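Local coordinates for uncharacterized protein (PDB 4E6F) that is of unknown function but belongs to the DUF4468 family, whose domain has a TBP-like fold, at residues S89-L94 / L148-R153. Numbering follows the deposited sequence.
Sequences SLDRTL and LAKWRR. With NO3 (nitrate ion), chain C.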
loop_
_atom_site.group_PDB
_atom_site.type_symbol
_atom_site.label_atom_id
_atom_site.label_comp_id
_atom_site.label_asym_id
_atom_site.label_seq_id
_atom_site.Cartn_x
_atom_site.Cartn_y
_atom_site.Cartn_z
ATOM N N SER A 89 5.691 -21.750 14.610
ATOM C CA SER A 89 4.945 -21.339 13.427
ATOM C C SER A 89 5.236 -19.904 12.970
ATOM O O SER A 89 5.682 -19.087 13.769
ATOM C CB SER A 89 3.451 -21.486 13.712
ATOM O OG SER A 89 3.015 -20.581 14.714
ATOM N N LEU A 90 4.911 -19.602 11.703
ATOM C CA LEU A 90 5.135 -18.324 11.065
ATOM C C LEU A 90 3.923 -18.148 10.190
ATOM O O LEU A 90 3.710 -18.962 9.292
ATOM C CB LEU A 90 6.452 -18.258 10.258
ATOM C CG LEU A 90 6.608 -16.968 9.416
ATOM C CD1 LEU A 90 6.912 -15.765 10.298
ATOM C CD2 LEU A 90 7.695 -17.137 8.389
ATOM N N ASP A 91 3.056 -17.190 10.528
ATOM C CA ASP A 91 1.842 -16.980 9.763
ATOM C C ASP A 91 2.049 -15.752 8.899
ATOM O O ASP A 91 2.200 -14.654 9.440
ATOM C CB ASP A 91 0.639 -16.791 10.711
ATOM C CG ASP A 91 -0.699 -16.690 9.983
ATOM O OD1 ASP A 91 -0.803 -17.216 8.855
ATOM O OD2 ASP A 91 -1.648 -16.108 10.562
ATOM N N ARG A 92 2.099 -15.936 7.578
ATOM C CA ARG A 92 2.331 -14.833 6.654
ATOM C C ARG A 92 1.586 -15.049 5.353
ATOM O O ARG A 92 1.208 -16.183 5.040
ATOM C CB ARG A 92 3.842 -14.700 6.368
ATOM C CG ARG A 92 4.440 -15.886 5.596
ATOM C CD ARG A 92 5.928 -15.721 5.370
ATOM N NE ARG A 92 6.462 -16.791 4.526
ATOM C CZ ARG A 92 7.717 -16.845 4.088
ATOM N NH1 ARG A 92 8.577 -15.882 4.395
ATOM N NH2 ARG A 92 8.117 -17.852 3.323
ATOM N N THR A 93 1.425 -13.977 4.569
ATOM C CA THR A 93 0.838 -14.089 3.254
ATOM C C THR A 93 1.750 -13.442 2.231
ATOM O O THR A 93 2.486 -12.504 2.562
ATOM C CB THR A 93 -0.572 -13.443 3.180
ATOM O OG1 THR A 93 -1.142 -13.738 1.896
ATOM C CG2 THR A 93 -0.558 -11.918 3.384
ATOM N N LEU A 94 1.687 -13.926 0.993
ATOM C CA LEU A 94 2.340 -13.192 -0.084
ATOM C C LEU A 94 1.350 -12.118 -0.489
ATOM O O LEU A 94 0.134 -12.327 -0.384
ATOM C CB LEU A 94 2.649 -14.126 -1.272
ATOM C CG LEU A 94 3.622 -13.605 -2.322
ATOM C CD1 LEU A 94 5.065 -13.569 -1.766
ATOM C CD2 LEU A 94 3.537 -14.456 -3.610
ATOM N N LEU A 148 -11.036 -11.816 9.764
ATOM C CA LEU A 148 -10.415 -11.005 8.702
ATOM C C LEU A 148 -9.513 -9.908 9.252
ATOM O O LEU A 148 -8.859 -9.197 8.475
ATOM C CB LEU A 148 -11.512 -10.383 7.802
ATOM C CG LEU A 148 -12.230 -11.450 6.920
ATOM C CD1 LEU A 148 -13.448 -10.898 6.228
ATOM C CD2 LEU A 148 -11.298 -11.997 5.874
ATOM N N ALA A 149 -9.470 -9.757 10.587
ATOM C CA ALA A 149 -8.746 -8.651 11.199
ATOM C C ALA A 149 -7.272 -8.611 10.826
ATOM O O ALA A 149 -6.776 -7.529 10.525
ATOM C CB ALA A 149 -8.906 -8.686 12.709
ATOM N N LYS A 150 -6.573 -9.748 10.828
ATOM C CA LYS A 150 -5.140 -9.744 10.510
ATOM C C LYS A 150 -4.905 -9.236 9.094
ATOM O O LYS A 150 -3.946 -8.510 8.859
ATOM C CB LYS A 150 -4.496 -11.124 10.723
ATOM C CG LYS A 150 -4.940 -12.227 9.750
ATOM C CD LYS A 150 -4.363 -13.566 10.215
ATOM C CE LYS A 150 -4.616 -14.616 9.152
ATOM N NZ LYS A 150 -4.203 -15.987 9.614
ATOM N N TRP A 151 -5.791 -9.599 8.158
ATOM C CA TRP A 151 -5.696 -9.164 6.769
ATOM C C TRP A 151 -5.884 -7.657 6.645
ATOM O O TRP A 151 -5.087 -6.986 5.987
ATOM C CB TRP A 151 -6.764 -9.881 5.931
ATOM C CG TRP A 151 -6.588 -11.368 5.944
ATOM C CD1 TRP A 151 -7.154 -12.258 6.808
ATOM C CD2 TRP A 151 -5.715 -12.122 5.103
ATOM N NE1 TRP A 151 -6.710 -13.532 6.536
ATOM C CE2 TRP A 151 -5.821 -13.476 5.491
ATOM C CE3 TRP A 151 -4.894 -11.796 4.013
ATOM C CZ2 TRP A 151 -5.109 -14.500 4.842
ATOM C CZ3 TRP A 151 -4.181 -12.798 3.377
ATOM C CH2 TRP A 151 -4.282 -14.135 3.800
ATOM N N ARG A 152 -6.935 -7.129 7.271
ATOM C CA ARG A 152 -7.238 -5.708 7.162
ATOM C C ARG A 152 -6.196 -4.857 7.919
ATOM O O ARG A 152 -5.694 -3.867 7.365
ATOM C CB ARG A 152 -8.653 -5.439 7.660
ATOM C CG ARG A 152 -9.025 -3.949 7.581
ATOM C CD ARG A 152 -10.521 -3.783 7.383
ATOM N NE ARG A 152 -10.967 -2.392 7.581
ATOM C CZ ARG A 152 -11.935 -1.811 6.879
ATOM N NH1 ARG A 152 -12.472 -2.429 5.836
ATOM N NH2 ARG A 152 -12.328 -0.580 7.177
ATOM N N ARG A 153 -5.852 -5.232 9.171
ATOM C CA ARG A 153 -4.836 -4.463 9.890
ATOM C C ARG A 153 -3.506 -4.413 9.142
ATOM O O ARG A 153 -2.909 -3.337 9.018
ATOM C CB ARG A 153 -4.544 -5.083 11.267
ATOM C CG ARG A 153 -5.615 -4.873 12.298
ATOM C CD ARG A 153 -5.056 -5.160 13.691
ATOM N NE ARG A 153 -6.136 -5.373 14.653
ATOM C CZ ARG A 153 -6.615 -6.563 15.020
ATOM N NH1 ARG A 153 -6.071 -7.684 14.555
ATOM N NH2 ARG A 153 -7.617 -6.639 15.885
HETATM N N NO3 C . -3.022 -9.288 13.320
HETATM O O1 NO3 C . -3.876 -9.950 13.892
HETATM O O2 NO3 C . -3.073 -8.083 13.222
HETATM O O3 NO3 C . -1.999 -9.934 12.764
#
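D91 and K150 reach across from strand and helix and meet at about a right angle in a salt bridge, K150 NZ lying 2.7 Å from D91 OD2. The ammonium takes the syn lone pair of that oxygen, so it sits on the side of the carboxylate where OD1 also lies, though OD1 itself is 3.7 Å from NZ. K150 leaves the helix with CG between its backbone N and carbonyl carbon (chi1 68°) and is fully extended beyond, which carries the amine the whole way to the strand. OD1 is engaged by the Y119 hydroxyl and R120, and NZ also hydrogen-bonds to Y119, giving a small polar network in which both carboxylate oxygens have partners. With D91 cut back to an alanine, the charges of K150 and R120 would probably lose their common counter-ion, and the lysine end would be freer to swing.

Two residues along the strand, T93 meets the outer benzene edge of W151. Its OG1 lies near the indole plane, 3.5 Å from W151 CZ3, while T93 CG2 comes to 3.7 Å from the same carbon. The hydroxyl does not spend its proton on the ring but donates it to L94 O at 3.0 Å. W151 also packs edge-to-face with W130.

The contact thus joins the start of strand 90-104 to the first turn of the C-terminal helix 149-169, which lies over one side of the antiparallel sheet; F83 of strand 72-85 and Y119 of strand 107-119, the strands flanking 90-104, also touch T93.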